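Local coordinates for protein sucrose 6(F)-phosphate phosphorylase (Thermoanaerobacterium thermosaccharolyticum DSM 571, PDB 6S9V) that is a phosphorylase built on the TIM barrel of the alpha-amylase family, with an antiparallel five-stranded sheet near its C-terminal end, at residues V279-I284 and T324-E329; N288-H293 and P316-L321. All coordinates share one frame; numbering follows the deposited sequence.

Contact 1: residues V279-I284 and T324-E329; sequences VLYTLI and TKKAKE. With SO4 (sulfate ion), chain F.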
loop_
_atom_site.group_PDB
_atom_site.type_symbol
_atom_site.label_atom_id
_atom_site.label_comp_id
_atom_site.label_asym_id
_atom_site.label_seq_id
_atom_site.Cartn_x
_atom_site.Cartn_y
_atom_site.Cartn_z
ATOM N N VAL A 279 -3.873 -15.863 1.202
ATOM C CA VAL A 279 -4.945 -16.115 2.155
ATOM C C VAL A 279 -6.250 -16.419 1.430
ATOM O O VAL A 279 -7.003 -17.315 1.831
ATOM C CB VAL A 279 -5.080 -14.932 3.128
ATOM C CG1 VAL A 279 -6.371 -15.040 3.928
ATOM C CG2 VAL A 279 -3.873 -14.897 4.077
ATOM N N LEU A 280 -6.531 -15.707 0.335
ATOM C CA LEU A 280 -7.731 -16.015 -0.448
ATOM C C LEU A 280 -7.713 -17.464 -0.916
ATOM O O LEU A 280 -8.709 -18.190 -0.791
ATOM C CB LEU A 280 -7.837 -15.087 -1.657
ATOM C CG LEU A 280 -8.678 -13.818 -1.572
ATOM C CD1 LEU A 280 -8.625 -13.131 -2.929
ATOM C CD2 LEU A 280 -10.118 -14.103 -1.164
ATOM N N TYR A 281 -6.594 -17.886 -1.511
ATOM C CA TYR A 281 -6.474 -19.259 -1.987
ATOM C C TYR A 281 -6.626 -20.253 -0.846
ATOM O O TYR A 281 -7.292 -21.289 -0.995
ATOM C CB TYR A 281 -5.125 -19.443 -2.689
ATOM C CG TYR A 281 -4.851 -20.866 -3.109
ATOM C CD1 TYR A 281 -4.263 -21.773 -2.229
ATOM C CD2 TYR A 281 -5.187 -21.311 -4.377
ATOM C CE1 TYR A 281 -4.021 -23.086 -2.608
ATOM C CE2 TYR A 281 -4.941 -22.623 -4.768
ATOM C CZ TYR A 281 -4.363 -23.502 -3.878
ATOM O OH TYR A 281 -4.130 -24.802 -4.271
ATOM N N THR A 282 -6.005 -19.958 0.299
ATOM C CA THR A 282 -6.079 -20.839 1.456
ATOM C C THR A 282 -7.525 -21.112 1.850
ATOM O O THR A 282 -7.912 -22.261 2.100
ATOM C CB THR A 282 -5.332 -20.200 2.635
ATOM O OG1 THR A 282 -3.948 -20.005 2.297
ATOM C CG2 THR A 282 -5.451 -21.056 3.862
ATOM N N LEU A 283 -8.332 -20.054 1.928
ATOM C CA LEU A 283 -9.703 -20.171 2.407
ATOM C C LEU A 283 -10.631 -20.730 1.338
ATOM O O LEU A 283 -11.510 -21.546 1.647
ATOM C CB LEU A 283 -10.185 -18.806 2.889
ATOM C CG LEU A 283 -9.335 -18.252 4.032
ATOM C CD1 LEU A 283 -9.629 -16.779 4.261
ATOM C CD2 LEU A 283 -9.581 -19.046 5.302
ATOM N N ILE A 284 -10.451 -20.324 0.080
ATOM C CA ILE A 284 -11.310 -20.832 -0.988
ATOM C C ILE A 284 -11.106 -22.331 -1.179
ATOM O O ILE A 284 -12.067 -23.080 -1.399
ATOM C CB ILE A 284 -11.054 -20.063 -2.299
ATOM C CG1 ILE A 284 -11.647 -18.655 -2.213
ATOM C CG2 ILE A 284 -11.630 -20.834 -3.493
ATOM C CD1 ILE A 284 -11.220 -17.735 -3.340
ATOM N N THR A 324 -0.852 -20.540 -13.776
ATOM C CA THR A 324 -1.986 -19.815 -14.340
ATOM C C THR A 324 -3.311 -20.458 -13.946
ATOM O O THR A 324 -4.294 -19.752 -13.675
ATOM C CB THR A 324 -1.846 -19.740 -15.862
ATOM O OG1 THR A 324 -0.656 -19.005 -16.187
ATOM C CG2 THR A 324 -3.049 -19.054 -16.485
ATOM N N LYS A 325 -3.369 -21.791 -13.926
ATOM C CA LYS A 325 -4.604 -22.469 -13.542
ATOM C C LYS A 325 -5.126 -21.972 -12.200
ATOM O O LYS A 325 -6.313 -21.663 -12.059
ATOM C CB LYS A 325 -4.397 -23.983 -13.496
ATOM C CG LYS A 325 -4.295 -24.628 -14.847
ATOM C CD LYS A 325 -3.944 -26.105 -14.726
ATOM C CE LYS A 325 -3.682 -26.697 -16.081
ATOM N NZ LYS A 325 -4.947 -26.800 -16.868
ATOM N N LYS A 326 -4.261 -21.935 -11.186
ATOM C CA LYS A 326 -4.707 -21.556 -9.846
ATOM C C LYS A 326 -4.900 -20.052 -9.723
ATOM O O LYS A 326 -5.815 -19.597 -9.021
ATOM C CB LYS A 326 -3.733 -22.094 -8.800
ATOM C CG LYS A 326 -3.619 -23.619 -8.850
ATOM C CD LYS A 326 -4.916 -24.277 -8.383
ATOM C CE LYS A 326 -5.009 -25.731 -8.812
ATOM N NZ LYS A 326 -6.286 -26.343 -8.346
ATOM N N ALA A 327 -4.055 -19.258 -10.383
ATOM C CA ALA A 327 -4.299 -17.821 -10.432
ATOM C C ALA A 327 -5.670 -17.542 -11.046
ATOM O O ALA A 327 -6.473 -16.777 -10.498
ATOM C CB ALA A 327 -3.205 -17.124 -11.238
ATOM N N LYS A 328 -5.957 -18.175 -12.178
ATOM C CA LYS A 328 -7.236 -17.948 -12.836
ATOM C C LYS A 328 -8.403 -18.475 -12.006
ATOM O O LYS A 328 -9.481 -17.865 -12.001
ATOM C CB LYS A 328 -7.226 -18.597 -14.219
ATOM C CG LYS A 328 -8.314 -18.078 -15.133
ATOM C CD LYS A 328 -8.206 -18.650 -16.532
ATOM C CE LYS A 328 -9.346 -18.152 -17.407
ATOM N NZ LYS A 328 -9.882 -19.225 -18.291
ATOM N N GLU A 329 -8.215 -19.588 -11.291
ATOM C CA GLU A 329 -9.272 -20.091 -10.421
ATOM C C GLU A 329 -9.719 -19.015 -9.437
ATOM O O GLU A 329 -10.913 -18.715 -9.328
ATOM C CB GLU A 329 -8.799 -21.337 -9.661
ATOM C CG GLU A 329 -9.888 -21.962 -8.770
ATOM C CD GLU A 329 -9.404 -22.349 -7.372
ATOM O OE1 GLU A 329 -8.249 -22.037 -7.004
ATOM O OE2 GLU A 329 -10.191 -22.974 -6.631
HETATM S S SO4 F . -7.833 -24.356 -17.778
HETATM O O1 SO4 F . -6.552 -24.975 -18.103
HETATM O O2 SO4 F . -8.726 -25.361 -17.210
HETATM O O3 SO4 F . -8.420 -23.787 -18.988
HETATM O O4 SO4 F . -7.609 -23.293 -16.800
#
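Apolar contact here is made by the ring of Y281 with the aliphatic part of K326 on the facing helix. The CD of K326 reaches the ring edge, close to the ring plane, with 4.0 Å to Y281 CE2. K326 is bent at its second torsion (chi2 -69°), which turns CD to the tyrosine while the ammonium end continues past it.

No hydrogen bond crosses between the two segments; the carboxylate of E329 only comes close to the ring. Its plane is turned 78° from that of Y281, and OE1 stands 4.0 Å from Y281 CE2. The side chains of I284 and E329 run antiparallel alongside each other, and the methyl CG2 of I284 stands 4.1 Å from E329 OE2. The same OE2 accepts a hydrogen bond from N285 ND2, just beyond the end of 279-284, so E329 bridges to the first helix by way of that amide. On the outer face, K325 NZ donates to O1 of a sulfate ion at 2.7 Å; the ion probably comes from the crystallisation liquor, and it does not touch the first helix.

The axes of 279-284 and 324-329 run at 82° to each other and approach to 11.1 Å, a separation that side chains span at the surface. Helix 275-285 belongs to the connection between barrel strands 269-271 and 302-304, and helix 324-336 to the next one, leading to 388-392. Deeper in the same interface L280 packs on V330 and C334, while V279 and L283 reach helix 372-384.

Contact 2: residues N288-H293 and P316-L321; sequences NEMLYH and PDLDGL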
loop_
_atom_site.group_PDB
_atom_site.type_symbol
_atom_site.label_atom_id
_atom_site.label_comp_id
_atom_site.label_asym_id
_atom_site.label_seq_id
_atom_site.Cartn_x
_atom_site.Cartn_y
_atom_site.Cartn_z
ATOM N N ASN A 288 -3.837 -25.422 3.501
ATOM C CA ASN A 288 -2.830 -24.560 4.098
ATOM C C ASN A 288 -1.498 -24.603 3.357
ATOM O O ASN A 288 -0.562 -23.907 3.765
ATOM C CB ASN A 288 -2.615 -24.943 5.575
ATOM C CG ASN A 288 -1.920 -26.292 5.749
ATOM O OD1 ASN A 288 -1.372 -26.861 4.798
ATOM N ND2 ASN A 288 -1.914 -26.796 6.980
ATOM N N GLU A 289 -1.399 -25.368 2.264
ATOM C CA GLU A 289 -0.086 -25.732 1.730
ATOM C C GLU A 289 0.669 -24.513 1.215
ATOM O O GLU A 289 1.862 -24.341 1.504
ATOM C CB GLU A 289 -0.242 -26.770 0.613
ATOM C CG GLU A 289 -0.666 -28.143 1.103
ATOM C CD GLU A 289 -0.343 -29.270 0.123
ATOM O OE1 GLU A 289 0.708 -29.214 -0.552
ATOM O OE2 GLU A 289 -1.151 -30.218 0.034
ATOM N N MET A 290 0.000 -23.662 0.444
ATOM C CA MET A 290 0.648 -22.456 -0.060
ATOM C C MET A 290 1.003 -21.508 1.078
ATOM O O MET A 290 2.095 -20.929 1.097
ATOM C CB MET A 290 -0.266 -21.757 -1.058
ATOM C CG MET A 290 0.363 -20.579 -1.768
ATOM S SD MET A 290 -0.798 -19.750 -2.868
ATOM C CE MET A 290 0.238 -18.426 -3.500
ATOM N N LEU A 291 0.086 -21.329 2.029
ATOM C CA LEU A 291 0.342 -20.452 3.166
ATOM C C LEU A 291 1.524 -20.951 3.982
ATOM O O LEU A 291 2.409 -20.174 4.361
ATOM C CB LEU A 291 -0.908 -20.359 4.037
ATOM C CG LEU A 291 -0.766 -19.602 5.362
ATOM C CD1 LEU A 291 -0.486 -18.129 5.114
ATOM C CD2 LEU A 291 -2.032 -19.793 6.201
ATOM N N TYR A 292 1.546 -22.251 4.281
ATOM C CA TYR A 292 2.642 -22.795 5.071
ATOM C C TYR A 292 3.965 -22.661 4.334
ATOM O O TYR A 292 4.989 -22.327 4.942
ATOM C CB TYR A 292 2.345 -24.243 5.440
ATOM C CG TYR A 292 1.712 -24.358 6.814
ATOM C CD1 TYR A 292 0.646 -23.540 7.175
ATOM C CD2 TYR A 292 2.190 -25.266 7.749
ATOM C CE1 TYR A 292 0.063 -23.627 8.428
ATOM C CE2 TYR A 292 1.612 -25.368 9.004
ATOM C CZ TYR A 292 0.553 -24.540 9.339
ATOM O OH TYR A 292 -0.019 -24.629 10.584
ATOM N N HIS A 293 3.972 -22.913 3.023
ATOM C CA HIS A 293 5.203 -22.733 2.263
ATOM C C HIS A 293 5.675 -21.287 2.318
ATOM O O HIS A 293 6.879 -21.022 2.420
ATOM C CB HIS A 293 5.009 -23.154 0.807
ATOM C CG HIS A 293 6.268 -23.100 -0.000
ATOM N ND1 HIS A 293 7.334 -23.944 0.229
ATOM C CD2 HIS A 293 6.642 -22.291 -1.019
ATOM C CE1 HIS A 293 8.304 -23.667 -0.624
ATOM N NE2 HIS A 293 7.910 -22.667 -1.390
ATOM N N PRO A 316 2.846 -8.897 -11.234
ATOM C CA PRO A 316 3.928 -9.887 -11.160
ATOM C C PRO A 316 4.175 -10.455 -9.764
ATOM O O PRO A 316 5.062 -11.301 -9.612
ATOM C CB PRO A 316 5.149 -9.082 -11.623
ATOM C CG PRO A 316 4.871 -7.705 -11.067
ATOM C CD PRO A 316 3.367 -7.514 -11.213
ATOM N N ASP A 317 3.400 -10.005 -8.772
ATOM C CA ASP A 317 3.734 -10.263 -7.371
ATOM C C ASP A 317 3.810 -11.755 -7.060
ATOM O O ASP A 317 4.609 -12.184 -6.211
ATOM C CB ASP A 317 2.709 -9.587 -6.463
ATOM C CG ASP A 317 2.575 -8.101 -6.744
ATOM O OD1 ASP A 317 2.168 -7.749 -7.870
ATOM O OD2 ASP A 317 2.896 -7.291 -5.845
ATOM N N LEU A 318 2.953 -12.551 -7.694
ATOM C CA LEU A 318 2.895 -13.989 -7.478
ATOM C C LEU A 318 3.580 -14.783 -8.589
ATOM O O LEU A 318 3.469 -16.015 -8.610
ATOM C CB LEU A 318 1.435 -14.439 -7.345
ATOM C CG LEU A 318 0.674 -14.132 -6.051
ATOM C CD1 LEU A 318 1.164 -15.038 -4.931
ATOM C CD2 LEU A 318 0.762 -12.698 -5.609
ATOM N N ASP A 319 4.301 -14.113 -9.495
ATOM C CA ASP A 319 5.001 -14.811 -10.571
ATOM C C ASP A 319 5.949 -15.858 -9.997
ATOM O O ASP A 319 6.729 -15.569 -9.082
ATOM C CB ASP A 319 5.803 -13.834 -11.431
ATOM C CG ASP A 319 4.941 -13.024 -12.386
ATOM O OD1 ASP A 319 3.709 -13.215 -12.423
ATOM O OD2 ASP A 319 5.518 -12.179 -13.101
ATOM N N GLY A 320 5.887 -17.071 -10.545
ATOM C CA GLY A 320 6.732 -18.150 -10.092
ATOM C C GLY A 320 6.281 -18.823 -8.818
ATOM O O GLY A 320 6.930 -19.785 -8.383
ATOM N N LEU A 321 5.205 -18.335 -8.191
ATOM C CA LEU A 321 4.670 -18.914 -6.972
ATOM C C LEU A 321 3.344 -19.629 -7.178
ATOM O O LEU A 321 2.985 -20.474 -6.356
ATOM C CB LEU A 321 4.465 -17.829 -5.904
ATOM C CG LEU A 321 5.698 -16.968 -5.619
ATOM C CD1 LEU A 321 5.361 -15.934 -4.560
ATOM C CD2 LEU A 321 6.869 -17.819 -5.213
#
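The hydroxyl of Y292, two residues along the helix from the M290 that meets L318, is gripped twice: it donates to E457 O and accepts from R465 N. In this TIM-barrel protein the short helix 289-295 is thereby tied to the region of the C-terminal antiparallel sheet, while its other side faces a type I beta turn, P316 to D319, in the loop before helix 324-336. N288 adds to the first attachment. Its ND2 donates to E463 O and sits over the centre of the Y292 ring, 3.9 Å above the plane, and N288 O receives the helical bond from Y292 N at 2.7 Å.

The turn is held by its own backbone. D319 N donates to P316 O at 2.9 Å, and a further bond, L321 N to L318 O, carries the chain through G320, whose positive phi (79°) suits glycine. D317 OD2 is hydrogen-bonded to H254 ND1, tying the loop outward, while D319 OD1 forms a salt bridge with K315 NZ within the loop.

From the helix, M290 alone makes the apolar contact, and L318 meets it from the turn. M290 CG lies anti to the backbone N (chi1 -173°) and the thioether continues fully extended, which carries the terminal methyl across to the loop. The two side chains cross at about a right angle, and the touch is between the terminal methyls M290 CE and L318 CD1. T278, Y281 and I322 also pack on M290. Its CE lies 3.8 Å from L318 CD1, and the carbonyl oxygen of L321 comes to 4.5 Å from the same methyl.

In the fold
Contacts 1 and 2 have centres about 10 Å apart on the same side of the chain's centre, and both join the segment between barrel strands 269-271 and 302-304 to the one that follows 302-304. Along the chain, contact 2 is nested inside the loop that contact 1 closes. Helices 275-285 and 289-295 are consecutive and touch directly: T282 OG1 comes to 3.5 Å from L291 CB, and Y281 CD1 to 4.1 Å from M290 SD. Y281 thus packs on residues of both contacts. The sulfate belongs to contact 1 alone, at the outer side of helix 324-336, and marks no site shared by the two.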